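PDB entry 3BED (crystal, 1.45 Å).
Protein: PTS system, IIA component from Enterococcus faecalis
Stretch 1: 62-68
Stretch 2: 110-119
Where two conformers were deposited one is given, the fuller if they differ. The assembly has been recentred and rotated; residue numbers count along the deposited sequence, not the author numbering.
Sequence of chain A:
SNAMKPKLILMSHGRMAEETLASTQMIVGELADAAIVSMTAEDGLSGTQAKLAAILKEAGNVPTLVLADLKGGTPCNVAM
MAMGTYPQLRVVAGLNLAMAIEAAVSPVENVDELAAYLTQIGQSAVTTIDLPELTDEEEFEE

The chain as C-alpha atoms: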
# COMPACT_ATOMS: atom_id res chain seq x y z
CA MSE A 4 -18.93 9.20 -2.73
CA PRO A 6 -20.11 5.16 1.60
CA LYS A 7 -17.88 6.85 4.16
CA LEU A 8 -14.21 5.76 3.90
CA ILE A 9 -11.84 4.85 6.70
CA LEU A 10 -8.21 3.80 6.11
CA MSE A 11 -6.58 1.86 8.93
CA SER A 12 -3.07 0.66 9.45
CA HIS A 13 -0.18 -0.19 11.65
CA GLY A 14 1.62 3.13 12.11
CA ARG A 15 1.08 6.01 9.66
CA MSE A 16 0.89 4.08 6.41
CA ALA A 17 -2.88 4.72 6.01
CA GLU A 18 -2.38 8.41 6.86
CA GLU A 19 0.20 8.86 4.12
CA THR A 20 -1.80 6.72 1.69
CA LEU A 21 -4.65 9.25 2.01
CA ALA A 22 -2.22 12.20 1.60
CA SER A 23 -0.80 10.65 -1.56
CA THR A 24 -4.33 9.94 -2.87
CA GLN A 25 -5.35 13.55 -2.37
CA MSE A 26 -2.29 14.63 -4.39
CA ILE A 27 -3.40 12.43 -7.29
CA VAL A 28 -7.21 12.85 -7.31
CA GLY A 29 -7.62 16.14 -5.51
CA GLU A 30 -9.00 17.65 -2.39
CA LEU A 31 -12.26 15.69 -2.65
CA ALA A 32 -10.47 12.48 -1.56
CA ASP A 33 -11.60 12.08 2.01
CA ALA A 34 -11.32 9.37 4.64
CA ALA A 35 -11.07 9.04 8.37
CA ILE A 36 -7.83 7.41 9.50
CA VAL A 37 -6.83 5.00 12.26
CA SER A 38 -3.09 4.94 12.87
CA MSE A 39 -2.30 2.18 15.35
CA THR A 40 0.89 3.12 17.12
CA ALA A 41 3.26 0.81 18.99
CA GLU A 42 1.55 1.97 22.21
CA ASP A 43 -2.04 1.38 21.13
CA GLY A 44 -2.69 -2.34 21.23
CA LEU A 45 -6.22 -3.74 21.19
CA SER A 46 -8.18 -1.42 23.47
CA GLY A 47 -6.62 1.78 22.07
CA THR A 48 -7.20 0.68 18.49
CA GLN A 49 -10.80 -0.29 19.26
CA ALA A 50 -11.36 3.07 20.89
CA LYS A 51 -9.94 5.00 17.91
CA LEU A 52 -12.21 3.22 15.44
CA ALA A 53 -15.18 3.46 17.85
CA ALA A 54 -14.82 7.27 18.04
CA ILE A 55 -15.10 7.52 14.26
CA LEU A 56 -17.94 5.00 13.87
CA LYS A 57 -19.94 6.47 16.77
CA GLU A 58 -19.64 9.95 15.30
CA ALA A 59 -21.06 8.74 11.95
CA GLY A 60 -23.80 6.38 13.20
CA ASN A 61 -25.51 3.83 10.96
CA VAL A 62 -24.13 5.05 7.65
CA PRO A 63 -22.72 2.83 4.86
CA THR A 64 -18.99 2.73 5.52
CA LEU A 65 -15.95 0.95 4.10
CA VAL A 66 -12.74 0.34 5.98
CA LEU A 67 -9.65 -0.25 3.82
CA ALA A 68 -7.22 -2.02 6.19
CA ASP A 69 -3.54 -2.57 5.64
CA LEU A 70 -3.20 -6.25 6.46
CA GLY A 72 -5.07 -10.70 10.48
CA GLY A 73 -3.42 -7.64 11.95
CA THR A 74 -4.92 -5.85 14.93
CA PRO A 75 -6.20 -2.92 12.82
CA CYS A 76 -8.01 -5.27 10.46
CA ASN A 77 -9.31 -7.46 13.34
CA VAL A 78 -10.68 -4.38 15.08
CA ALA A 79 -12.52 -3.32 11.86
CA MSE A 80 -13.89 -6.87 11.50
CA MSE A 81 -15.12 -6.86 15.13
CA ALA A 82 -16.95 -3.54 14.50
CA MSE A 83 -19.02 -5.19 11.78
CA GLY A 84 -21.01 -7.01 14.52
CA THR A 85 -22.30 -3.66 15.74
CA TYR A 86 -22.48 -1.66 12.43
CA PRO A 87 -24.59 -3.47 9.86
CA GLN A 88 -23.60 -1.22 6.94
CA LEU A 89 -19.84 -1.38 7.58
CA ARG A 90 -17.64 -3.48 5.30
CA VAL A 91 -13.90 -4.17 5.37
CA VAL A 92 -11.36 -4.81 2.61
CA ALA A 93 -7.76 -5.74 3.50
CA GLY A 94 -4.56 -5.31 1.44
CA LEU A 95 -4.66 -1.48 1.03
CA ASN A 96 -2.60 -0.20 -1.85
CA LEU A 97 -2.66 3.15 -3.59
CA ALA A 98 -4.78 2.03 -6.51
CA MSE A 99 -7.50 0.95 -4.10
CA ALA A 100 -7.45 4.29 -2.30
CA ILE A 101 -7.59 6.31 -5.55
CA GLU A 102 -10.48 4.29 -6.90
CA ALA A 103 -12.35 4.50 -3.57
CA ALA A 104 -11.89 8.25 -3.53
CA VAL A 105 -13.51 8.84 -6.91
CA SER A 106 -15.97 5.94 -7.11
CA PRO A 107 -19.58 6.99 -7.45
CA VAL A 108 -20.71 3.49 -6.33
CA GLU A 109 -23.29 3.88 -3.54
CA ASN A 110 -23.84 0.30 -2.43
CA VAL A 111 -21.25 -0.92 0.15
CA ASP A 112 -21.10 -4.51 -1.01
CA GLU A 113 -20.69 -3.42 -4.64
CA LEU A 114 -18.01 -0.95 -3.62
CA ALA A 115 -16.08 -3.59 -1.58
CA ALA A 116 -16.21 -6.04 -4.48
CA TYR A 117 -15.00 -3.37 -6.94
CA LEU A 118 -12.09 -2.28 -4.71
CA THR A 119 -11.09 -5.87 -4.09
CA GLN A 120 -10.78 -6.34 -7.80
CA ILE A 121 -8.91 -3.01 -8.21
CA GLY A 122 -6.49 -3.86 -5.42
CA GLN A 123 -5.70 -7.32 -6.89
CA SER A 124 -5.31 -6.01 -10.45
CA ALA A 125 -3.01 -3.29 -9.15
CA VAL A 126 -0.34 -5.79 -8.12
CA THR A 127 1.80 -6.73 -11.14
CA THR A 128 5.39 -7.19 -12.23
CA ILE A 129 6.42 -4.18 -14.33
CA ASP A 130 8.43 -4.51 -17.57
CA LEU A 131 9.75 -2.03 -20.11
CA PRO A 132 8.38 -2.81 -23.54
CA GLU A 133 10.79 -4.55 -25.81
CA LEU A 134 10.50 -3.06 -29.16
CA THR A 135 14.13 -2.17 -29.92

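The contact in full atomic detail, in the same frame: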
# COMPACT_ATOMS: atom_id res chain seq x y z
N VAL A 62 -24.33 4.63 9.03
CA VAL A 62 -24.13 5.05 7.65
C VAL A 62 -23.28 4.02 6.89
O VAL A 62 -22.35 3.46 7.46
CB VAL A 62 -23.46 6.44 7.65
CG1 VAL A 62 -22.18 6.43 8.47
CG2 VAL A 62 -23.25 6.96 6.24
N PRO A 63 -23.61 3.73 5.62
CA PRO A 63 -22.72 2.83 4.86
C PRO A 63 -21.27 3.32 4.89
O PRO A 63 -20.99 4.51 4.67
CB PRO A 63 -23.29 2.89 3.43
CG PRO A 63 -24.77 3.14 3.68
CD PRO A 63 -24.79 4.12 4.82
N THR A 64 -20.39 2.40 5.26
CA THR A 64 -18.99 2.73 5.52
C THR A 64 -18.08 1.62 5.06
O THR A 64 -18.41 0.45 5.24
CB THR A 64 -18.79 2.93 7.03
OG1 THR A 64 -19.57 4.06 7.47
CG2 THR A 64 -17.30 3.19 7.32
N LEU A 65 -16.93 1.96 4.46
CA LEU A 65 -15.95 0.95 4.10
C LEU A 65 -14.63 1.26 4.77
O LEU A 65 -14.13 2.39 4.68
CB LEU A 65 -15.75 0.98 2.60
CG LEU A 65 -14.83 -0.04 1.97
CD1 LEU A 65 -15.11 -1.45 2.45
CD2 LEU A 65 -15.05 0.04 0.47
N VAL A 66 -14.09 0.26 5.43
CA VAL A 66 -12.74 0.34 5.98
C VAL A 66 -11.82 -0.32 4.97
O VAL A 66 -12.09 -1.45 4.51
CB VAL A 66 -12.60 -0.45 7.31
CG1 VAL A 66 -11.13 -0.55 7.71
CG2 VAL A 66 -13.36 0.27 8.44
N LEU A 67 -10.74 0.36 4.61
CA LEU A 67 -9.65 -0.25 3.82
C LEU A 67 -8.54 -0.45 4.82
O LEU A 67 -7.98 0.54 5.33
CB LEU A 67 -9.18 0.68 2.72
CG LEU A 67 -10.27 1.07 1.70
CD1 LEU A 67 -9.68 1.77 0.49
CD2 LEU A 67 -11.14 -0.15 1.30
N ALA A 68 -8.22 -1.72 5.13
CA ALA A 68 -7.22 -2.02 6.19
C ALA A 68 -5.94 -2.47 5.55
O ALA A 68 -5.96 -3.13 4.47
CB ALA A 68 -7.77 -3.19 7.09
N ASN A 110 -23.64 1.49 -3.25
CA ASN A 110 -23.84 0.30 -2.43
C ASN A 110 -22.51 -0.24 -1.87
O ASN A 110 -21.55 -0.45 -2.62
CB ASN A 110 -24.58 -0.81 -3.16
CG ASN A 110 -24.75 -2.03 -2.28
OD1 ASN A 110 -23.90 -2.91 -2.27
ND2 ASN A 110 -25.82 -2.04 -1.49
N VAL A 111 -22.48 -0.52 -0.56
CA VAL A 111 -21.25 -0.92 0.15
C VAL A 111 -20.66 -2.24 -0.29
O VAL A 111 -19.44 -2.41 -0.34
CB VAL A 111 -21.43 -0.99 1.68
CG1 VAL A 111 -21.58 0.37 2.26
CG2 VAL A 111 -22.61 -1.89 2.05
N ASP A 112 -21.53 -3.21 -0.57
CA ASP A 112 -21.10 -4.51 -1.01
C ASP A 112 -20.53 -4.42 -2.44
O ASP A 112 -19.53 -5.09 -2.76
CB ASP A 112 -22.28 -5.50 -0.95
CG ASP A 112 -22.64 -5.87 0.49
OD1 ASP A 112 -21.81 -6.53 1.15
OD2 ASP A 112 -23.70 -5.45 0.98
N GLU A 113 -21.17 -3.60 -3.28
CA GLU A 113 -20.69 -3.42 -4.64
C GLU A 113 -19.34 -2.72 -4.61
O GLU A 113 -18.42 -3.09 -5.34
CB GLU A 113 -21.65 -2.58 -5.47
CG GLU A 113 -21.16 -2.40 -6.89
CD GLU A 113 -22.24 -1.88 -7.79
OE1 GLU A 113 -23.42 -2.23 -7.52
OE2 GLU A 113 -21.93 -1.14 -8.75
N LEU A 114 -19.24 -1.72 -3.74
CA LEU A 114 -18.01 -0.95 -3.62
C LEU A 114 -16.87 -1.84 -3.08
O LEU A 114 -15.78 -1.82 -3.65
CB LEU A 114 -18.22 0.25 -2.71
CG LEU A 114 -16.95 1.08 -2.54
CD1 LEU A 114 -16.46 1.64 -3.88
CD2 LEU A 114 -17.17 2.15 -1.52
N ALA A 115 -17.12 -2.64 -2.04
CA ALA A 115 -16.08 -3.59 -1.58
C ALA A 115 -15.62 -4.58 -2.68
O ALA A 115 -14.42 -4.87 -2.83
CB ALA A 115 -16.54 -4.33 -0.31
N ALA A 116 -16.57 -5.09 -3.45
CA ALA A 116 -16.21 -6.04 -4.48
C ALA A 116 -15.34 -5.36 -5.56
O ALA A 116 -14.34 -5.91 -6.01
CB ALA A 116 -17.47 -6.68 -5.10
N TYR A 117 -15.74 -4.14 -5.96
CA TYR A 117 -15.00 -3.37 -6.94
C TYR A 117 -13.56 -3.10 -6.46
O TYR A 117 -12.60 -3.32 -7.21
CB TYR A 117 -15.73 -2.04 -7.20
CG TYR A 117 -14.98 -1.13 -8.12
CD1 TYR A 117 -14.74 -1.51 -9.46
CD2 TYR A 117 -14.48 0.09 -7.66
CE1 TYR A 117 -14.04 -0.68 -10.32
CE2 TYR A 117 -13.78 0.94 -8.52
CZ TYR A 117 -13.57 0.54 -9.85
OH TYR A 117 -12.85 1.38 -10.68
N LEU A 118 -13.41 -2.65 -5.21
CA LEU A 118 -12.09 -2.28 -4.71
C LEU A 118 -11.21 -3.49 -4.46
O LEU A 118 -9.99 -3.41 -4.54
CB LEU A 118 -12.22 -1.47 -3.41
CG LEU A 118 -12.88 -0.09 -3.61
CD1 LEU A 118 -12.97 0.55 -2.27
CD2 LEU A 118 -12.20 0.83 -4.60
N THR A 119 -11.83 -4.63 -4.15
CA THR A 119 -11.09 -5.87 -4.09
C THR A 119 -10.48 -6.19 -5.43
O THR A 119 -9.28 -6.53 -5.52
CB THR A 119 -11.96 -7.03 -3.56
OG1 THR A 119 -12.41 -6.66 -2.25
CG2 THR A 119 -11.15 -8.31 -3.48

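Strand 64-68 packs against helix 111-119 with the two N-to-C directions 23° apart and the axes 9.0 Å from each other at closest approach; no hydrogen bond crosses, and the contact is held by apolar side chains. Val62 does not reach the helix, but its carbonyl O accepts a 2.8 Å hydrogen bond from Thr64 OG1. Pro63 opens the contact beside the first turn of the helix: its CB lies 3.3 Å from Val111 CG1, a tight apolar approach. The CA-to-CB bond of Thr64 points away from the helix, so its backbone makes the approach, with Thr64 N 3.8 Å from Val111 CG1. Leu65, pointing toward the helix, is the centre of the packing and has the largest covered area of any residue here. Its CD2 sits 3.6 Å from Leu114 CD2 and 3.5 Å from Leu118 CD1, spanning one helical turn, while Leu65 CD1 meets Ala115 CB at 4.2 Å. Val66 is out of reach, as strand alternation predicts. Leu67 leaves its backbone sideways, yet its end comes nearer, bringing CD2 to 4.1 Å from Leu118 CD1. Ala68 lies beyond contact. On the helix side, Asn110 OD1 caps the N terminus, accepting from Glu113 N at 3.0 Å and, weakly, from Asp112 N at 2.9 Å.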